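PDB 6TJA: SVS_variant_AS1 from Streptomyces sp. CWA1, which probably cyclises geranylgeranyl diphosphate to the diterpene spiroviolene, as an engineered ancestral variant of a class I terpene cyclase. Local coordinates for residues C15-A20 with R299-R303; A85-R90 with G123-V127. Residue numbers count along the deposited sequence, not the author numbering.

Interaction 1. Residues C15-A20 with R299-R303; sequences CPLESA and RHGIR
An N-terminal peptide crossing the last long helix forms this contact, in the all-helical fold of class I terpene cyclases. C15-A20 is largely extended, kinked by an inverse gamma turn centred on P16 (phi/psi -82/64), whose ring suits the bend; its L17 N to C15 O bond (2.8 Å) is weak. R299-R303 is one turn within helix 289-309. In the register, the CA atoms of L17 and R303, and of E18 and H300, are each 5.8 Å apart. R299, I302 and R303 point CA-to-CB toward the peptide; G301 lies on the far side. Buried C15 (chi1 t) places SG 3.7 Å from R303 CD and 4.1 Å from I302 CG2. Buried L17 (chi1 -93°) sets CD2 3.7 Å from I302 CB and 3.5 Å from R299 O, its branched aliphatic end also meeting L277 of helix 258-283. Polar bonds flank it. E18 (chi1 m) forms a bidentate salt bridge with R299: R299 NE to E18 OE1 2.9 Å, R299 NH2 to E18 OE2 3.1 Å. H300 ND1 donates to E18 O (3.1 Å). R303 (chi1 t, chi2 p) reaches out from the helix into the bow of the peptide, L17 O over one guanidinium face; its NH1 donates to C15 O (2.7 Å), while its NE pairs with E307, which also accepts from S19 OG. The result is an irregular N-terminal peptide laid across a helix of the alpha-helical terpene cyclase fold.

Interaction 2. Residues A85-R90 with G123-V127; sequences AFDDHR and GDRFV
The ring of F126 (chi1 m) sits as a knob in a hole made by A85, F86, H89 and R90, on the face of helix 70-91 that carries H89 and R90 of the aspartate-rich motif, turned from D87. D87 and D88 open this DDxxxD sequence, which ends at D92; in related class I terpene cyclases the motif binds Mg2+, and it probably does so here. Segment 85-90 is helical with a wider pi-type turn at 87-90; G123-D124 is a loop leading to helix 126-140. The closest CA pair is F86 and F126, 6.9 Å apart. F86 (chi1 t) meets F126 T-shaped, edge to face, centroids 5.6 Å apart and planes at 84°; F86 CA makes a CH-pi contact, 4.2 Å from the F126 centroid. Small A85 lets its CB approach F126 CE1 to 3.7 Å. H89 ND1 donates to A85 O (3.0 Å). F126 CD2 lies over one face of the long R90's guanidinium, 3.5 Å from R90 CZ. D124 OD1, which caps F126 N at 3.2 Å, also accepts the salt-bridge hydrogen bond from R90 NH1 at 2.5 Å.

The two contacts lie on opposite sides of the chain's centre, about 30 Å between centres and about 17 Å between nearest atoms, and share no helix: interaction 1 ties the N-terminal loop to helix 289-309, interaction 2 joins the ends of helices 70-91 and 126-140. Interaction 1 is the larger (569 against 336 Å²) and mixes buried C15, L17 and I302 with exposed P16 and S19; arginine and histidine bonds surround L17 and C15, as befits an irregular peptide with open backbone carbonyls. Interaction 2, though farther from the centre, has four buried residues of seven and no exposed one: an aromatic cluster joined by a salt bridge from R90, packing against the helix end that bears the aspartate-rich motif.

Interaction 1. Residues C15-A20 with R299-R303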
loop_
_atom_site.group_PDB
_atom_site.type_symbol
_atom_site.label_atom_id
_atom_site.label_comp_id
_atom_site.label_asym_id
_atom_site.label_seq_id
_atom_site.Cartn_x
_atom_site.Cartn_y
_atom_site.Cartn_z
ATOM N N CYS A 15 -4.915 -2.761 -30.500
ATOM C CA CYS A 15 -3.905 -3.431 -29.642
ATOM C C CYS A 15 -2.798 -4.049 -30.481
ATOM O O CYS A 15 -2.676 -5.278 -30.541
ATOM C CB CYS A 15 -4.514 -4.507 -28.758
ATOM S SG CYS A 15 -3.479 -4.854 -27.311
ATOM N N PRO A 16 -1.961 -3.213 -31.053
ATOM C CA PRO A 16 -0.866 -3.709 -31.865
ATOM C C PRO A 16 0.300 -4.133 -30.997
ATOM O O PRO A 16 1.328 -3.567 -31.098
ATOM C CB PRO A 16 -0.516 -2.508 -32.710
ATOM C CG PRO A 16 -0.859 -1.363 -31.853
ATOM C CD PRO A 16 -2.043 -1.750 -31.066
ATOM N N LEU A 17 0.103 -5.133 -30.173
ATOM C CA LEU A 17 1.098 -5.632 -29.281
ATOM C C LEU A 17 1.277 -7.138 -29.457
ATOM O O LEU A 17 0.452 -7.809 -29.985
ATOM C CB LEU A 17 0.704 -5.300 -27.853
ATOM C CG LEU A 17 1.158 -4.047 -27.115
ATOM C CD1 LEU A 17 1.222 -2.835 -27.975
ATOM C CD2 LEU A 17 0.291 -3.737 -25.935
ATOM N N GLU A 18 2.380 -7.643 -28.983
ATOM C CA GLU A 18 2.732 -9.036 -29.079
ATOM C C GLU A 18 1.809 -9.995 -28.344
ATOM O O GLU A 18 1.680 -9.951 -27.165
ATOM C CB GLU A 18 4.157 -9.229 -28.583
ATOM C CG GLU A 18 5.198 -8.396 -29.271
ATOM C CD GLU A 18 5.159 -6.938 -28.913
ATOM O OE1 GLU A 18 5.089 -6.590 -27.765
ATOM O OE2 GLU A 18 5.222 -6.134 -29.813
ATOM N N SER A 19 1.166 -10.859 -29.082
ATOM C CA SER A 19 0.276 -11.881 -28.495
ATOM C C SER A 19 1.064 -13.183 -28.393
ATOM O O SER A 19 1.508 -13.671 -29.422
ATOM C CB SER A 19 -0.972 -12.041 -29.292
ATOM O OG SER A 19 -1.680 -13.154 -28.793
ATOM N N ALA A 20 1.240 -13.733 -27.198
ATOM C CA ALA A 20 1.920 -15.035 -27.036
ATOM C C ALA A 20 1.427 -15.705 -25.766
ATOM O O ALA A 20 1.001 -14.986 -24.822
ATOM C CB ALA A 20 3.432 -14.849 -27.002
ATOM N N ARG A 299 3.652 -5.285 -22.139
ATOM C CA ARG A 299 3.099 -5.348 -23.510
ATOM C C ARG A 299 2.275 -6.632 -23.639
ATOM O O ARG A 299 1.100 -6.529 -24.056
ATOM C CB ARG A 299 4.225 -5.238 -24.540
ATOM C CG ARG A 299 4.942 -3.898 -24.533
ATOM C CD ARG A 299 6.167 -3.896 -25.431
ATOM N NE ARG A 299 5.748 -3.980 -26.816
ATOM C CZ ARG A 299 5.568 -2.951 -27.652
ATOM N NH1 ARG A 299 5.758 -1.711 -27.249
ATOM N NH2 ARG A 299 5.156 -3.178 -28.886
ATOM N N HIS A 300 2.855 -7.783 -23.261
ATOM C CA HIS A 300 2.200 -9.119 -23.319
ATOM C C HIS A 300 0.919 -9.091 -22.488
ATOM O O HIS A 300 -0.063 -9.700 -22.917
ATOM C CB HIS A 300 3.144 -10.231 -22.804
ATOM C CG HIS A 300 4.110 -10.727 -23.817
ATOM N ND1 HIS A 300 3.726 -10.998 -25.115
ATOM C CD2 HIS A 300 5.416 -11.061 -23.730
ATOM C CE1 HIS A 300 4.749 -11.492 -25.792
ATOM N NE2 HIS A 300 5.803 -11.510 -24.973
ATOM N N GLY A 301 0.982 -8.467 -21.306
ATOM C CA GLY A 301 -0.150 -8.298 -20.371
ATOM C C GLY A 301 -1.291 -7.508 -20.996
ATOM O O GLY A 301 -2.376 -8.018 -20.971
ATOM N N ILE A 302 -1.037 -6.315 -21.559
ATOM C CA ILE A 302 -2.086 -5.451 -22.171
ATOM C C ILE A 302 -2.814 -6.280 -23.234
ATOM O O ILE A 302 -4.032 -6.412 -23.153
ATOM C CB ILE A 302 -1.510 -4.162 -22.776
ATOM C CG1 ILE A 302 -0.915 -3.231 -21.719
ATOM C CG2 ILE A 302 -2.560 -3.442 -23.617
ATOM C CD1 ILE A 302 -0.093 -2.098 -22.301
ATOM N N ARG A 303 -2.066 -6.822 -24.186
ATOM C CA ARG A 303 -2.592 -7.670 -25.291
ATOM C C ARG A 303 -3.312 -8.903 -24.739
ATOM O O ARG A 303 -4.439 -9.194 -25.184
ATOM C CB ARG A 303 -1.445 -8.135 -26.194
ATOM C CG ARG A 303 -1.888 -8.984 -27.380
ATOM C CD ARG A 303 -3.094 -8.436 -28.127
ATOM N NE ARG A 303 -3.361 -9.378 -29.187
ATOM C CZ ARG A 303 -3.330 -9.105 -30.488
ATOM N NH1 ARG A 303 -3.134 -7.870 -30.929
ATOM N NH2 ARG A 303 -3.541 -10.074 -31.353
#

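Interaction 2. Residues A85-R90 with G123-V127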
loop_
_atom_site.group_PDB
_atom_site.type_symbol
_atom_site.label_atom_id
_atom_site.label_comp_id
_atom_site.label_asym_id
_atom_site.label_seq_id
_atom_site.Cartn_x
_atom_site.Cartn_y
_atom_site.Cartn_z
ATOM N N ALA A 85 -11.988 -14.851 -7.729
ATOM C CA ALA A 85 -12.858 -15.470 -6.713
ATOM C C ALA A 85 -13.131 -14.456 -5.581
ATOM O O ALA A 85 -14.310 -14.267 -5.191
ATOM C CB ALA A 85 -12.208 -16.730 -6.224
ATOM N N PHE A 86 -12.100 -13.790 -5.073
ATOM C CA PHE A 86 -12.240 -12.799 -3.976
ATOM C C PHE A 86 -13.043 -11.594 -4.487
ATOM O O PHE A 86 -13.963 -11.112 -3.805
ATOM C CB PHE A 86 -10.864 -12.412 -3.431
ATOM C CG PHE A 86 -10.911 -11.490 -2.242
ATOM C CD1 PHE A 86 -10.836 -12.000 -0.953
ATOM C CD2 PHE A 86 -11.007 -10.116 -2.413
ATOM C CE1 PHE A 86 -10.866 -11.149 0.140
ATOM C CE2 PHE A 86 -11.045 -9.272 -1.315
ATOM C CZ PHE A 86 -10.995 -9.791 -0.044
ATOM N N ASP A 87 -12.742 -11.120 -5.690
ATOM C CA ASP A 87 -13.499 -9.996 -6.274
ATOM C C ASP A 87 -14.986 -10.369 -6.280
ATOM O O ASP A 87 -15.781 -9.578 -5.763
ATOM C CB ASP A 87 -13.019 -9.613 -7.676
ATOM C CG ASP A 87 -13.742 -8.383 -8.193
ATOM O OD1 ASP A 87 -13.673 -7.334 -7.513
ATOM O OD2 ASP A 87 -14.410 -8.488 -9.238
ATOM N N ASP A 88 -15.343 -11.553 -6.791
ATOM C CA ASP A 88 -16.754 -11.929 -7.093
ATOM C C ASP A 88 -17.551 -12.265 -5.812
ATOM O O ASP A 88 -18.752 -11.994 -5.819
ATOM C CB ASP A 88 -16.809 -13.062 -8.120
ATOM C CG ASP A 88 -18.208 -13.567 -8.426
ATOM O OD1 ASP A 88 -18.911 -12.943 -9.256
ATOM O OD2 ASP A 88 -18.557 -14.598 -7.847
ATOM N N HIS A 89 -16.922 -12.777 -4.771
ATOM C CA HIS A 89 -17.606 -13.115 -3.547
ATOM C C HIS A 89 -17.509 -12.096 -2.416
ATOM O O HIS A 89 -18.304 -12.130 -1.532
ATOM C CB HIS A 89 -17.096 -14.433 -2.991
ATOM C CG HIS A 89 -17.443 -15.614 -3.815
ATOM N ND1 HIS A 89 -16.523 -16.256 -4.610
ATOM C CD2 HIS A 89 -18.604 -16.282 -3.970
ATOM C CE1 HIS A 89 -17.107 -17.258 -5.234
ATOM N NE2 HIS A 89 -18.369 -17.297 -4.860
ATOM N N ARG A 90 -16.535 -11.207 -2.430
ATOM C CA ARG A 90 -16.368 -10.284 -1.323
ATOM C C ARG A 90 -16.274 -8.837 -1.652
ATOM O O ARG A 90 -16.377 -8.025 -0.800
ATOM C CB ARG A 90 -15.075 -10.594 -0.582
ATOM C CG ARG A 90 -14.949 -11.987 -0.068
ATOM C CD ARG A 90 -15.300 -12.075 1.392
ATOM N NE ARG A 90 -15.703 -13.414 1.724
ATOM C CZ ARG A 90 -15.040 -14.219 2.526
ATOM N NH1 ARG A 90 -13.920 -13.834 3.113
ATOM N NH2 ARG A 90 -15.502 -15.426 2.726
ATOM N N GLY A 123 -12.325 -17.707 10.296
ATOM C CA GLY A 123 -13.502 -18.129 9.565
ATOM C C GLY A 123 -13.510 -17.671 8.119
ATOM O O GLY A 123 -14.549 -17.726 7.460
ATOM N N ASP A 124 -12.364 -17.218 7.613
ATOM C CA ASP A 124 -12.311 -16.771 6.251
ATOM C C ASP A 124 -11.676 -17.772 5.321
ATOM O O ASP A 124 -10.519 -18.046 5.432
ATOM C CB ASP A 124 -11.478 -15.570 6.292
ATOM C CG ASP A 124 -11.769 -14.714 5.245
ATOM O OD1 ASP A 124 -12.044 -15.203 4.148
ATOM O OD2 ASP A 124 -11.898 -13.520 5.445
ATOM N N ARG A 125 -12.416 -18.257 4.345
ATOM C CA ARG A 125 -11.873 -19.359 3.507
ATOM C C ARG A 125 -10.921 -18.795 2.434
ATOM O O ARG A 125 -10.119 -19.586 1.872
ATOM C CB ARG A 125 -13.032 -20.155 2.904
ATOM C CG ARG A 125 -13.943 -19.349 1.988
ATOM C CD ARG A 125 -14.988 -20.252 1.359
ATOM N NE ARG A 125 -15.679 -19.633 0.232
ATOM C CZ ARG A 125 -16.656 -18.736 0.334
ATOM N NH1 ARG A 125 -17.063 -18.309 1.521
ATOM N NH2 ARG A 125 -17.210 -18.256 -0.765
ATOM N N PHE A 126 -10.978 -17.485 2.150
ATOM C CA PHE A 126 -10.057 -16.843 1.183
ATOM C C PHE A 126 -8.652 -16.761 1.787
ATOM O O PHE A 126 -7.700 -16.762 1.010
ATOM C CB PHE A 126 -10.611 -15.504 0.703
ATOM C CG PHE A 126 -11.682 -15.709 -0.328
ATOM C CD1 PHE A 126 -11.350 -16.088 -1.623
ATOM C CD2 PHE A 126 -13.025 -15.571 0.002
ATOM C CE1 PHE A 126 -12.344 -16.351 -2.565
ATOM C CE2 PHE A 126 -14.017 -15.821 -0.942
ATOM C CZ PHE A 126 -13.678 -16.223 -2.220
ATOM N N VAL A 127 -8.521 -16.721 3.121
ATOM C CA VAL A 127 -7.228 -16.345 3.765
ATOM C C VAL A 127 -6.220 -17.487 3.632
ATOM O O VAL A 127 -5.119 -17.226 3.156
ATOM C CB VAL A 127 -7.397 -15.821 5.201
ATOM C CG1 VAL A 127 -6.142 -15.993 6.045
ATOM C CG2 VAL A 127 -7.846 -14.371 5.174
#